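Local structure of probable branched-chain amino acid ABC transporter, amino acid binding protein (Thermus thermophilus, 3LKB) at residues Thr9-Gly14 against Pro77-Tyr82; Ala30-Cys35 against Phe49-Arg54; Thr101-Met106 against Asp117-Pro122; Ala86-Lys91 against His107-Asp112. The protein probably binds branched-chain amino acids, valine being bound here, and delivers them to an ABC transporter for uptake. The protein carries 2 engineered substitutions. All blocks are in the same frame, centred on the assembly; numbering follows the deposited sequence.

In the fold
The chain starts with strand 6-14, the first half of interaction 1. It then runs through helix 21-41 and strand 47-55, which meet in interaction 2. Interaction 1 closes later, at 77-82, so interaction 2 lies wholly within its loop. The two touch, because strand 47-55 borders strand 6-14. Next come 86-91, 101-106, 107-112 and 117-122, in that order. Interaction 4 opens first but closes before interaction 3, so the two cross. Backbone bonds from Phe79 and Ser81 to Ile102 and Ala104 carry the sheet from interaction 1 to interaction 3. Interactions 1 and 3 reach the bound valine, while interaction 4 ties helix 84-97 to the loop after strand 101-103.

Interaction 1 of 4, residues Thr9-Gly14 against Pro77-Tyr82; sequences TLFWSG and PVFLSY. With VAL (valine), chain C.
Leu80 meets Phe11 and Trp12 with both backbone and side chain. Its N-H bonds to Phe11 O at 3.1 Å. Leu80 O receives the N-H of Ser13 in a weak bond, and the CA-H of Trp12 also points at it, with Trp12 CA and Leu80 O 3.2 Å apart. Leu80 CB lies in the plane of the indole at its edge, 3.8 Å from Trp12 CD1. Phe11 and Phe79 lie side by side with barely overlapping rings, Phe11 CE2 and Phe79 CE1 being 3.4 Å apart. These are neighbouring parallel strands at the core of the N-terminal lobe of a periplasmic binding protein, with strand 47-55 bonded to the far edge of 9-14. Towards Thr9 and Pro77 the two chains diverge, and a water bridges Thr9 O, Phe11 N and Val78 O. A second water joins Ser13 O to Tyr82 N. Tyr82 holds CG anti to its backbone N (chi1 -174°), and its ring lies alongside the indole of Trp12, which turns an edge to the Tyr82 face in an offset edge-to-face pair, planes at 73°. The carboxylate carbon C of the bound valine sits 3.9 Å above the centre of a Tyr82 face. An alanine here would probably leave the Trp12 edge and the valine carboxylate without a ring to pack on, opening a gap at the pocket wall.

Interaction 2 of 4, residues Ala30-Cys35 against Phe49-Arg54; sequences AVEDYC and FNCVVR
Helix 30-35 runs antiparallel to strand 49-54, at 173°, and the two axes come within 8.6 Å. Glu32 and Cys51 mark the nearest backbones, with CA atoms 6.3 Å apart. No hydrogen bond crosses the contact; it is held by packing, mostly of side chains. Strand residues Phe49, Cys51 and Val53 point their CB atoms at the helix. Cys35 reaches towards the first two. Its SG is anti to the backbone N (chi1 -170°) and comes to 3.2 Å from Phe49 CB, a close approach for sulfur and carbon. The same SG lies obliquely to the Phe49 ring, a sulfur-aromatic contact, and is 3.7 Å from Cys51 CB. Cys51 answers with its own sulfur, which rests 3.6 Å from Glu32 CA and also touches Glu32 CG. The Glu32 and Val53 side chains cross at about a right angle, with Glu32 CB 4.0 Å from Val53 CG2. Val31 CG1 meets the same methyl more loosely. Glu32 OE2 has a weak, long ion pair with Lys36, one turn on. The contact belongs to the beta-alpha-beta crossover made by strand 6-14, helix 21-41 and strand 47-55. On strand 6-14, Leu10 touches Cys35, and Trp12 touches Val31 and Val53. Helices 263-274 and 285-308 pack on Tyr34 of the same helix.

Interaction 3 of 4, residues Thr101-Met106 against Asp117-Pro122; sequences TIPASM and DYIFLP. With VAL (valine), chain C.
Ile102 holds CG1 anti to its carbonyl carbon (chi1 -55°), which leaves CG2 anti to the backbone N, where it meets Pro122 CG at 3.4 Å. Ile119 uses the same rotamer (chi1 -62°), and its CG2 lies 3.9 Å from Pro103 CG. Leu121 brings CD1 to the same carbon of Pro103, also at 3.9 Å, the Leu121 and Pro103 side chains crossing at about a right angle. Two backbone bonds set the register. Thr101 N-H reaches Tyr118 O at 2.8 Å, and Phe120 N-H reaches Thr101 O at the same length. This is a single parallel bridge, Thr101 facing Ile119. Pro103 has no N-H to continue the pattern, and its CD instead abuts Phe120 O at 3.1 Å. An alanine in place of Pro103 would probably open a gap there and leave the Ile119 and Leu121 methyls without their shared partner. Beyond Pro103 the chain enters the valine pocket. Ser105 CB is 3.3 Å from CG2 of the bound valine, and Ser105 OG is held by Thr84 OG1 and the N-H of His107. On the other edge of 101-103, strand 79-81 continues the parallel sheet of the lobe. Helix 84-97 packs on Thr101 and Pro103, while helix 285-308 packs on Ile102 and Pro122 through Ile296.

Interaction 4 of 4, residues Ala86-Lys91 against His107-Asp112; sequences ANLQLK and HIELID
Leu110 lays its two methyls across Asn87, with CD2 3.7 Å from Asn87 CB. The same CD2 meets Leu88 CD2 at 3.8 Å, the two leucines crossing at about a right angle. Leu88 CD2 also touches Glu109 CG, so this methyl lies against two loop residues. Lys91 gives the polar half of the contact. Its chain is bent at chi3 (89°), which turns CE to within 3.2 Å of Leu110 O. NZ then bonds to Asp112 O at 2.7 Å and to Glu109 O at 2.8 Å, the latter in the carbonyl plane. Pro114 O is a third acceptor. The contact fastens helix 84-97 to the loop that follows strand 101-103, near the valine pocket. Glu109 OE2 stays 4.2 Å from Lys91 NZ, too far for a salt bridge. The buried ammonium is thus gripped mainly by three backbone carbonyls, and their negative ends, with the nearby carboxylate, would probably favour its charged form.

Interaction 1 of 4, residues Thr9-Gly14 against Pro77-Tyr82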
loop_
_atom_site.group_PDB
_atom_site.type_symbol
_atom_site.label_atom_id
_atom_site.label_comp_id
_atom_site.label_asym_id
_atom_site.label_seq_id
_atom_site.Cartn_x
_atom_site.Cartn_y
_atom_site.Cartn_z
ATOM N N THR A 9 22.598 11.341 -2.583
ATOM C CA THR A 9 21.363 10.807 -2.094
ATOM C C THR A 9 20.128 11.582 -2.504
ATOM O O THR A 9 20.009 12.815 -2.334
ATOM C CB THR A 9 21.388 10.590 -0.620
ATOM O OG1 THR A 9 22.380 9.579 -0.344
ATOM C CG2 THR A 9 19.998 10.073 -0.160
ATOM N N LEU A 10 19.219 10.816 -3.089
ATOM C CA LEU A 10 17.949 11.323 -3.513
ATOM C C LEU A 10 16.975 10.720 -2.511
ATOM O O LEU A 10 16.809 9.515 -2.470
ATOM C CB LEU A 10 17.674 10.847 -4.928
ATOM C CG LEU A 10 16.717 11.774 -5.676
ATOM C CD1 LEU A 10 17.248 13.185 -5.574
ATOM C CD2 LEU A 10 16.610 11.360 -7.106
ATOM N N PHE A 11 16.384 11.561 -1.667
ATOM C CA PHE A 11 15.596 11.075 -0.559
ATOM C C PHE A 11 14.138 11.549 -0.653
ATOM O O PHE A 11 13.851 12.724 -0.826
ATOM C CB PHE A 11 16.286 11.443 0.767
ATOM C CG PHE A 11 15.370 11.482 1.976
ATOM C CD1 PHE A 11 15.138 10.332 2.741
ATOM C CD2 PHE A 11 14.766 12.669 2.368
ATOM C CE1 PHE A 11 14.327 10.374 3.880
ATOM C CE2 PHE A 11 13.972 12.728 3.486
ATOM C CZ PHE A 11 13.747 11.555 4.252
ATOM N N TRP A 12 13.209 10.610 -0.575
ATOM C CA TRP A 12 11.789 10.936 -0.512
ATOM C C TRP A 12 11.246 10.274 0.718
ATOM O O TRP A 12 11.666 9.151 1.076
ATOM C CB TRP A 12 11.090 10.386 -1.741
ATOM C CG TRP A 12 9.595 10.534 -1.764
ATOM C CD1 TRP A 12 8.914 11.614 -2.166
ATOM C CD2 TRP A 12 8.603 9.556 -1.349
ATOM N NE1 TRP A 12 7.555 11.395 -2.055
ATOM C CE2 TRP A 12 7.335 10.144 -1.558
ATOM C CE3 TRP A 12 8.674 8.273 -0.794
ATOM C CZ2 TRP A 12 6.143 9.490 -1.284
ATOM C CZ3 TRP A 12 7.483 7.609 -0.501
ATOM C CH2 TRP A 12 6.227 8.221 -0.766
ATOM N N SER A 13 10.360 10.975 1.405
ATOM C CA SER A 13 9.643 10.386 2.552
ATOM C C SER A 13 8.164 10.655 2.351
ATOM O O SER A 13 7.775 11.793 2.178
ATOM C CB SER A 13 10.126 11.004 3.878
ATOM O OG SER A 13 9.212 10.771 4.933
ATOM N N GLY A 14 7.343 9.611 2.351
ATOM C CA GLY A 14 5.904 9.748 2.126
ATOM C C GLY A 14 5.198 8.440 2.417
ATOM O O GLY A 14 5.794 7.493 2.964
ATOM N N PRO A 77 21.220 17.408 -0.724
ATOM C CA PRO A 77 21.140 18.727 -1.318
ATOM C C PRO A 77 19.719 19.175 -1.725
ATOM O O PRO A 77 19.525 20.354 -2.079
ATOM C CB PRO A 77 22.039 18.580 -2.567
ATOM C CG PRO A 77 21.834 17.138 -2.969
ATOM C CD PRO A 77 21.683 16.393 -1.689
ATOM N N VAL A 78 18.762 18.237 -1.671
ATOM C CA VAL A 78 17.313 18.422 -1.996
ATOM C C VAL A 78 16.504 17.431 -1.153
ATOM O O VAL A 78 17.027 16.384 -0.795
ATOM C CB VAL A 78 16.928 18.009 -3.464
ATOM C CG1 VAL A 78 15.581 18.702 -3.920
ATOM C CG2 VAL A 78 18.009 18.310 -4.424
ATOM N N PHE A 79 15.226 17.739 -0.929
ATOM C CA PHE A 79 14.293 16.934 -0.142
ATOM C C PHE A 79 13.070 16.815 -1.030
ATOM O O PHE A 79 12.483 17.836 -1.400
ATOM C CB PHE A 79 13.920 17.721 1.112
ATOM C CG PHE A 79 12.849 17.083 2.002
ATOM C CD1 PHE A 79 12.575 15.707 1.979
ATOM C CD2 PHE A 79 12.151 17.880 2.914
ATOM C CE1 PHE A 79 11.615 15.128 2.834
ATOM C CE2 PHE A 79 11.198 17.330 3.783
ATOM C CZ PHE A 79 10.913 15.923 3.725
ATOM N N LEU A 80 12.740 15.586 -1.421
ATOM C CA LEU A 80 11.485 15.238 -2.071
ATOM C C LEU A 80 10.505 14.870 -0.948
ATOM O O LEU A 80 10.734 13.902 -0.201
ATOM C CB LEU A 80 11.691 14.062 -3.032
ATOM C CG LEU A 80 12.623 14.324 -4.220
ATOM C CD1 LEU A 80 12.900 13.108 -5.048
ATOM C CD2 LEU A 80 12.043 15.363 -5.092
ATOM N N SER A 81 9.472 15.691 -0.753
ATOM C CA SER A 81 8.595 15.471 0.388
ATOM C C SER A 81 7.202 15.137 -0.084
ATOM O O SER A 81 6.944 15.055 -1.294
ATOM C CB SER A 81 8.536 16.707 1.292
ATOM O OG SER A 81 7.968 17.779 0.611
ATOM N N TYR A 82 6.303 14.976 0.886
ATOM C CA TYR A 82 4.986 14.427 0.596
ATOM C C TYR A 82 3.850 15.189 1.244
ATOM O O TYR A 82 3.300 16.079 0.591
ATOM C CB TYR A 82 4.953 12.968 0.973
ATOM C CG TYR A 82 3.684 12.258 0.587
ATOM C CD1 TYR A 82 3.391 12.031 -0.750
ATOM C CD2 TYR A 82 2.795 11.783 1.567
ATOM C CE1 TYR A 82 2.248 11.367 -1.134
ATOM C CE2 TYR A 82 1.628 11.121 1.196
ATOM C CZ TYR A 82 1.369 10.920 -0.170
ATOM O OH TYR A 82 0.247 10.239 -0.592
HETATM N N VAL C . -2.000 13.612 -0.129
HETATM C CA VAL C . -1.246 14.908 -0.341
HETATM C C VAL C . 0.226 14.745 -0.502
HETATM O O VAL C . 0.598 14.652 -1.651
HETATM C CB VAL C . -1.408 15.899 0.790
HETATM C CG1 VAL C . -0.797 15.438 2.022
HETATM C CG2 VAL C . -0.796 17.095 0.401
HETATM O O HOH W 1 17.388 14.060 -1.773
HETATM O O HOH W 2 7.222 14.163 3.455
#

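Interaction 2 of 4, residues Ala30-Cys35 against Phe49-Arg54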
loop_
_atom_site.group_PDB
_atom_site.type_symbol
_atom_site.label_atom_id
_atom_site.label_comp_id
_atom_site.label_asym_id
_atom_site.label_seq_id
_atom_site.Cartn_x
_atom_site.Cartn_y
_atom_site.Cartn_z
ATOM N N ALA A 30 7.594 5.854 -8.450
ATOM C CA ALA A 30 8.160 6.651 -9.558
ATOM C C ALA A 30 9.486 7.266 -9.143
ATOM O O ALA A 30 10.416 7.310 -9.934
ATOM C CB ALA A 30 7.180 7.728 -10.016
ATOM N N VAL A 31 9.603 7.722 -7.897
ATOM C CA VAL A 31 10.854 8.375 -7.490
ATOM C C VAL A 31 11.991 7.324 -7.546
ATOM O O VAL A 31 13.067 7.565 -8.077
ATOM C CB VAL A 31 10.760 8.949 -6.070
ATOM C CG1 VAL A 31 12.107 9.405 -5.624
ATOM C CG2 VAL A 31 9.761 10.061 -5.980
ATOM N N GLU A 32 11.723 6.149 -6.978
ATOM C CA GLU A 32 12.707 5.101 -6.919
ATOM C C GLU A 32 13.080 4.692 -8.333
ATOM O O GLU A 32 14.251 4.552 -8.636
ATOM C CB GLU A 32 12.173 3.901 -6.165
ATOM C CG GLU A 32 13.234 2.849 -5.973
ATOM C CD GLU A 32 12.839 1.759 -4.977
ATOM O OE1 GLU A 32 12.208 2.069 -3.921
ATOM O OE2 GLU A 32 13.182 0.584 -5.264
ATOM N N ASP A 33 12.076 4.528 -9.196
ATOM C CA ASP A 33 12.322 4.119 -10.580
ATOM C C ASP A 33 13.154 5.106 -11.413
ATOM O O ASP A 33 14.091 4.702 -12.115
ATOM C CB ASP A 33 11.005 3.767 -11.298
ATOM C CG ASP A 33 10.419 2.486 -10.763
ATOM O OD1 ASP A 33 11.131 1.872 -9.941
ATOM O OD2 ASP A 33 9.274 2.110 -11.109
ATOM N N TYR A 34 12.794 6.355 -11.306
ATOM C CA TYR A 34 13.476 7.388 -12.058
ATOM C C TYR A 34 14.935 7.496 -11.625
ATOM O O TYR A 34 15.844 7.640 -12.452
ATOM C CB TYR A 34 12.769 8.709 -11.833
ATOM C CG TYR A 34 13.247 9.694 -12.848
ATOM C CD1 TYR A 34 12.759 9.612 -14.118
ATOM C CD2 TYR A 34 14.188 10.636 -12.482
ATOM C CE1 TYR A 34 13.213 10.470 -15.082
ATOM C CE2 TYR A 34 14.659 11.495 -13.447
ATOM C CZ TYR A 34 14.175 11.401 -14.728
ATOM O OH TYR A 34 14.663 12.241 -15.686
ATOM N N CYS A 35 15.134 7.433 -10.301
ATOM C CA CYS A 35 16.463 7.515 -9.749
ATOM C C CYS A 35 17.307 6.349 -10.246
ATOM O O CYS A 35 18.514 6.493 -10.498
ATOM C CB CYS A 35 16.410 7.512 -8.233
ATOM S SG CYS A 35 17.995 7.893 -7.425
ATOM N N PHE A 49 23.440 7.955 -7.956
ATOM C CA PHE A 49 22.400 8.275 -6.994
ATOM C C PHE A 49 22.193 7.119 -6.029
ATOM O O PHE A 49 22.029 5.969 -6.429
ATOM C CB PHE A 49 21.079 8.701 -7.651
ATOM C CG PHE A 49 21.164 10.032 -8.377
ATOM C CD1 PHE A 49 21.011 11.235 -7.689
ATOM C CD2 PHE A 49 21.417 10.075 -9.743
ATOM C CE1 PHE A 49 21.098 12.455 -8.352
ATOM C CE2 PHE A 49 21.510 11.293 -10.425
ATOM C CZ PHE A 49 21.353 12.484 -9.741
ATOM N N ASN A 50 22.266 7.450 -4.755
ATOM C CA ASN A 50 21.778 6.596 -3.715
ATOM C C ASN A 50 20.274 6.946 -3.474
ATOM O O ASN A 50 19.890 8.062 -3.066
ATOM C CB ASN A 50 22.641 6.819 -2.472
ATOM C CG ASN A 50 22.197 6.002 -1.314
ATOM O OD1 ASN A 50 21.890 4.843 -1.490
ATOM N ND2 ASN A 50 22.150 6.599 -0.108
ATOM N N CYS A 51 19.427 5.983 -3.772
ATOM C CA CYS A 51 17.999 6.211 -3.764
ATOM C C CYS A 51 17.381 5.819 -2.430
ATOM O O CYS A 51 17.336 4.661 -2.109
ATOM C CB CYS A 51 17.341 5.373 -4.824
ATOM S SG CYS A 51 15.549 5.680 -4.721
ATOM N N VAL A 52 16.921 6.786 -1.655
ATOM C CA VAL A 52 16.339 6.483 -0.391
ATOM C C VAL A 52 14.871 6.906 -0.365
ATOM O O VAL A 52 14.543 8.098 -0.424
ATOM C CB VAL A 52 17.138 7.078 0.742
ATOM C CG1 VAL A 52 16.464 6.774 2.051
ATOM C CG2 VAL A 52 18.589 6.526 0.687
ATOM N N VAL A 53 14.004 5.893 -0.304
ATOM C CA VAL A 53 12.563 6.048 -0.356
ATOM C C VAL A 53 11.974 5.493 0.926
ATOM O O VAL A 53 11.969 4.274 1.112
ATOM C CB VAL A 53 11.994 5.278 -1.559
ATOM C CG1 VAL A 53 10.514 5.040 -1.379
ATOM C CG2 VAL A 53 12.272 6.056 -2.852
ATOM N N ARG A 54 11.497 6.381 1.807
ATOM C CA ARG A 54 10.988 5.975 3.134
ATOM C C ARG A 54 9.468 6.089 3.189
ATOM O O ARG A 54 8.871 7.077 2.729
ATOM C CB ARG A 54 11.578 6.862 4.253
ATOM C CG ARG A 54 13.103 7.035 4.207
ATOM C CD ARG A 54 13.790 6.345 5.351
ATOM N NE ARG A 54 14.423 5.096 4.966
ATOM C CZ ARG A 54 15.700 4.775 5.214
ATOM N NH1 ARG A 54 16.511 5.624 5.842
ATOM N NH2 ARG A 54 16.153 3.582 4.851
#

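Interaction 3 of 4, residues Thr101-Met106 against Asp117-Pro122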
loop_
_atom_site.group_PDB
_atom_site.type_symbol
_atom_site.label_atom_id
_atom_site.label_comp_id
_atom_site.label_asym_id
_atom_site.label_seq_id
_atom_site.Cartn_x
_atom_site.Cartn_y
_atom_site.Cartn_z
ATOM N N THR A 101 13.162 22.011 -1.525
ATOM C CA THR A 101 12.231 20.957 -1.166
ATOM C C THR A 101 11.157 20.941 -2.181
ATOM O O THR A 101 10.516 21.987 -2.416
ATOM C CB THR A 101 11.615 21.257 0.203
ATOM O OG1 THR A 101 12.643 21.093 1.168
ATOM C CG2 THR A 101 10.473 20.321 0.560
ATOM N N ILE A 102 10.964 19.787 -2.805
ATOM C CA ILE A 102 9.945 19.663 -3.827
ATOM C C ILE A 102 8.875 18.719 -3.300
ATOM O O ILE A 102 9.115 17.511 -3.230
ATOM C CB ILE A 102 10.547 19.084 -5.116
ATOM C CG1 ILE A 102 11.726 19.958 -5.540
ATOM C CG2 ILE A 102 9.462 18.914 -6.187
ATOM C CD1 ILE A 102 12.631 19.335 -6.648
ATOM N N PRO A 103 7.707 19.258 -2.894
ATOM C CA PRO A 103 6.625 18.462 -2.311
ATOM C C PRO A 103 5.630 17.849 -3.323
ATOM O O PRO A 103 5.353 18.432 -4.363
ATOM C CB PRO A 103 5.882 19.481 -1.436
ATOM C CG PRO A 103 6.555 20.788 -1.609
ATOM C CD PRO A 103 7.390 20.694 -2.824
ATOM N N ALA A 104 5.118 16.668 -2.990
ATOM C CA ALA A 104 3.904 16.129 -3.603
ATOM C C ALA A 104 2.671 16.937 -3.204
ATOM O O ALA A 104 1.720 16.973 -3.930
ATOM C CB ALA A 104 3.706 14.679 -3.189
ATOM N N SER A 105 2.681 17.502 -2.004
ATOM C CA SER A 105 1.621 18.358 -1.563
ATOM C C SER A 105 1.596 19.575 -2.487
ATOM O O SER A 105 2.643 20.172 -2.768
ATOM C CB SER A 105 1.930 18.888 -0.158
ATOM O OG SER A 105 1.065 19.969 0.154
ATOM N N MET A 106 0.406 19.978 -2.900
ATOM C CA MET A 106 0.286 21.162 -3.724
ATOM C C MET A 106 -0.404 22.298 -2.931
ATOM O O MET A 106 -1.227 23.081 -3.445
ATOM C CB MET A 106 -0.448 20.748 -4.992
ATOM C CG MET A 106 0.049 19.327 -5.574
ATOM S SD MET A 106 -1.095 18.742 -6.798
ATOM C CE MET A 106 -0.028 17.551 -7.576
ATOM N N ASP A 117 11.420 30.417 1.262
ATOM C CA ASP A 117 12.414 30.647 0.224
ATOM C C ASP A 117 12.875 29.373 -0.521
ATOM O O ASP A 117 13.300 29.451 -1.693
ATOM C CB ASP A 117 13.613 31.389 0.790
ATOM C CG ASP A 117 13.276 32.798 1.313
ATOM O OD1 ASP A 117 12.373 33.505 0.754
ATOM O OD2 ASP A 117 13.962 33.200 2.301
ATOM N N TYR A 118 12.753 28.214 0.135
ATOM C CA TYR A 118 13.297 26.944 -0.409
ATOM C C TYR A 118 12.303 25.862 -0.831
ATOM O O TYR A 118 12.699 24.728 -1.063
ATOM C CB TYR A 118 14.290 26.332 0.578
ATOM C CG TYR A 118 15.394 27.298 0.853
ATOM C CD1 TYR A 118 15.366 28.098 2.001
ATOM C CD2 TYR A 118 16.409 27.500 -0.087
ATOM C CE1 TYR A 118 16.341 29.019 2.231
ATOM C CE2 TYR A 118 17.392 28.427 0.107
ATOM C CZ TYR A 118 17.360 29.182 1.288
ATOM O OH TYR A 118 18.357 30.089 1.548
ATOM N N ILE A 119 11.023 26.202 -0.955
ATOM C CA ILE A 119 10.025 25.186 -1.270
ATOM C C ILE A 119 9.500 25.415 -2.657
ATOM O O ILE A 119 9.077 26.533 -2.975
ATOM C CB ILE A 119 8.900 25.284 -0.263
ATOM C CG1 ILE A 119 9.492 25.004 1.141
ATOM C CG2 ILE A 119 7.714 24.372 -0.681
ATOM C CD1 ILE A 119 8.535 25.261 2.274
ATOM N N PHE A 120 9.537 24.391 -3.509
ATOM C CA PHE A 120 9.104 24.582 -4.893
ATOM C C PHE A 120 8.054 23.588 -5.288
ATOM O O PHE A 120 8.296 22.404 -5.264
ATOM C CB PHE A 120 10.288 24.512 -5.867
ATOM C CG PHE A 120 11.298 25.575 -5.639
ATOM C CD1 PHE A 120 12.324 25.392 -4.711
ATOM C CD2 PHE A 120 11.204 26.776 -6.311
ATOM C CE1 PHE A 120 13.228 26.424 -4.456
ATOM C CE2 PHE A 120 12.122 27.798 -6.102
ATOM C CZ PHE A 120 13.139 27.624 -5.172
ATOM N N LEU A 121 6.877 24.108 -5.654
ATOM C CA LEU A 121 5.732 23.326 -6.076
ATOM C C LEU A 121 5.905 22.955 -7.546
ATOM O O LEU A 121 6.120 23.844 -8.372
ATOM C CB LEU A 121 4.479 24.175 -5.889
ATOM C CG LEU A 121 3.671 23.910 -4.630
ATOM C CD1 LEU A 121 4.534 23.507 -3.466
ATOM C CD2 LEU A 121 2.772 25.056 -4.252
ATOM N N PRO A 122 5.858 21.648 -7.876
ATOM C CA PRO A 122 6.026 21.255 -9.267
ATOM C C PRO A 122 4.839 21.691 -10.100
ATOM O O PRO A 122 5.029 22.013 -11.255
ATOM C CB PRO A 122 6.090 19.719 -9.207
ATOM C CG PRO A 122 6.500 19.398 -7.883
ATOM C CD PRO A 122 5.853 20.466 -6.995
HETATM N N VAL C . -2.000 13.612 -0.129
HETATM C CA VAL C . -1.246 14.908 -0.341
HETATM C C VAL C . 0.226 14.745 -0.502
HETATM O O VAL C . 0.598 14.652 -1.651
HETATM C CB VAL C . -1.408 15.899 0.790
HETATM C CG1 VAL C . -0.797 15.438 2.022
HETATM C CG2 VAL C . -0.796 17.095 0.401
#

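Interaction 4 of 4, residues Ala86-Lys91 against His107-Asp112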
loop_
_atom_site.group_PDB
_atom_site.type_symbol
_atom_site.label_atom_id
_atom_site.label_comp_id
_atom_site.label_asym_id
_atom_site.label_seq_id
_atom_site.Cartn_x
_atom_site.Cartn_y
_atom_site.Cartn_z
ATOM N N ALA A 86 3.032 17.513 7.153
ATOM C CA ALA A 86 4.450 17.337 7.407
ATOM C C ALA A 86 5.235 18.520 6.899
ATOM O O ALA A 86 6.047 19.078 7.653
ATOM C CB ALA A 86 4.978 16.025 6.790
ATOM N N ASN A 87 4.986 18.916 5.652
ATOM C CA ASN A 87 5.644 20.084 5.076
ATOM C C ASN A 87 5.388 21.345 5.865
ATOM O O ASN A 87 6.330 22.094 6.115
ATOM C CB ASN A 87 5.231 20.301 3.626
ATOM C CG ASN A 87 5.954 19.374 2.672
ATOM O OD1 ASN A 87 5.508 18.255 2.390
ATOM N ND2 ASN A 87 7.049 19.845 2.139
ATOM N N LEU A 88 4.129 21.607 6.254
ATOM C CA LEU A 88 3.849 22.753 7.175
ATOM C C LEU A 88 4.743 22.762 8.429
ATOM O O LEU A 88 5.343 23.768 8.758
ATOM C CB LEU A 88 2.384 22.798 7.574
ATOM C CG LEU A 88 1.548 23.275 6.369
ATOM C CD1 LEU A 88 0.041 23.030 6.554
ATOM C CD2 LEU A 88 1.823 24.772 6.172
ATOM N N GLN A 89 4.875 21.613 9.064
ATOM C CA GLN A 89 5.591 21.439 10.295
ATOM C C GLN A 89 7.100 21.635 10.096
ATOM O O GLN A 89 7.749 22.221 10.922
ATOM C CB GLN A 89 5.326 19.996 10.767
ATOM C CG GLN A 89 5.098 19.913 12.186
ATOM C CD GLN A 89 4.728 18.523 12.705
ATOM O OE1 GLN A 89 5.572 17.608 12.774
ATOM N NE2 GLN A 89 3.465 18.391 13.147
ATOM N N LEU A 90 7.658 21.094 9.014
ATOM C CA LEU A 90 9.083 21.266 8.679
ATOM C C LEU A 90 9.511 22.586 8.045
ATOM O O LEU A 90 10.723 22.787 7.882
ATOM C CB LEU A 90 9.511 20.164 7.704
ATOM C CG LEU A 90 9.060 18.810 8.218
ATOM C CD1 LEU A 90 9.448 17.827 7.207
ATOM C CD2 LEU A 90 9.799 18.558 9.496
ATOM N N LYS A 91 8.571 23.448 7.634
ATOM C CA LYS A 91 8.951 24.733 6.989
ATOM C C LYS A 91 10.050 25.509 7.769
ATOM O O LYS A 91 11.089 25.862 7.189
ATOM C CB LYS A 91 7.739 25.649 6.717
ATOM C CG LYS A 91 6.905 25.335 5.463
ATOM C CD LYS A 91 5.707 26.307 5.332
ATOM C CE LYS A 91 6.103 27.591 4.526
ATOM N NZ LYS A 91 4.988 28.597 4.419
ATOM N N HIS A 107 -0.075 22.406 -1.655
ATOM C CA HIS A 107 -0.782 23.381 -0.890
ATOM C C HIS A 107 -0.091 24.732 -1.044
ATOM O O HIS A 107 1.115 24.831 -0.837
ATOM C CB HIS A 107 -0.867 22.984 0.561
ATOM C CG HIS A 107 -1.650 23.949 1.368
ATOM N ND1 HIS A 107 -1.597 23.999 2.747
ATOM C CD2 HIS A 107 -2.489 24.932 0.987
ATOM C CE1 HIS A 107 -2.415 24.937 3.183
ATOM N NE2 HIS A 107 -2.968 25.520 2.132
ATOM N N ILE A 108 -0.845 25.761 -1.412
ATOM C CA ILE A 108 -0.219 27.066 -1.698
ATOM C C ILE A 108 0.506 27.714 -0.490
ATOM O O ILE A 108 1.536 28.428 -0.635
ATOM C CB ILE A 108 -1.231 28.034 -2.275
ATOM C CG1 ILE A 108 -0.515 29.217 -2.886
ATOM C CG2 ILE A 108 -2.285 28.450 -1.197
ATOM C CD1 ILE A 108 0.256 28.893 -4.178
ATOM N N GLU A 109 -0.028 27.435 0.694
ATOM C CA GLU A 109 0.522 27.929 1.948
ATOM C C GLU A 109 2.018 27.580 2.116
ATOM O O GLU A 109 2.780 28.285 2.803
ATOM C CB GLU A 109 -0.355 27.408 3.121
ATOM C CG GLU A 109 0.057 27.862 4.528
ATOM C CD GLU A 109 0.180 29.391 4.648
ATOM O OE1 GLU A 109 -0.628 30.129 3.987
ATOM O OE2 GLU A 109 1.069 29.854 5.416
ATOM N N LEU A 110 2.436 26.495 1.477
ATOM C CA LEU A 110 3.826 26.066 1.535
ATOM C C LEU A 110 4.792 27.061 0.924
ATOM O O LEU A 110 5.907 27.150 1.404
ATOM C CB LEU A 110 4.022 24.709 0.853
ATOM C CG LEU A 110 3.237 23.524 1.432
ATOM C CD1 LEU A 110 3.638 22.199 0.735
ATOM C CD2 LEU A 110 3.360 23.435 2.961
ATOM N N ILE A 111 4.382 27.771 -0.129
ATOM C CA ILE A 111 5.254 28.754 -0.775
ATOM C C ILE A 111 4.880 30.201 -0.373
ATOM O O ILE A 111 5.362 31.141 -0.966
ATOM C CB ILE A 111 5.371 28.569 -2.323
ATOM C CG1 ILE A 111 4.022 28.407 -2.998
ATOM C CG2 ILE A 111 6.130 27.283 -2.660
ATOM C CD1 ILE A 111 3.517 29.547 -3.701
ATOM N N ASP A 112 4.020 30.346 0.639
ATOM C CA ASP A 112 3.674 31.653 1.217
ATOM C C ASP A 112 4.517 31.898 2.461
ATOM O O ASP A 112 4.973 30.953 3.061
ATOM C CB ASP A 112 2.202 31.721 1.595
ATOM C CG ASP A 112 1.289 31.937 0.388
ATOM O OD1 ASP A 112 1.762 32.161 -0.765
ATOM O OD2 ASP A 112 0.066 31.858 0.615
#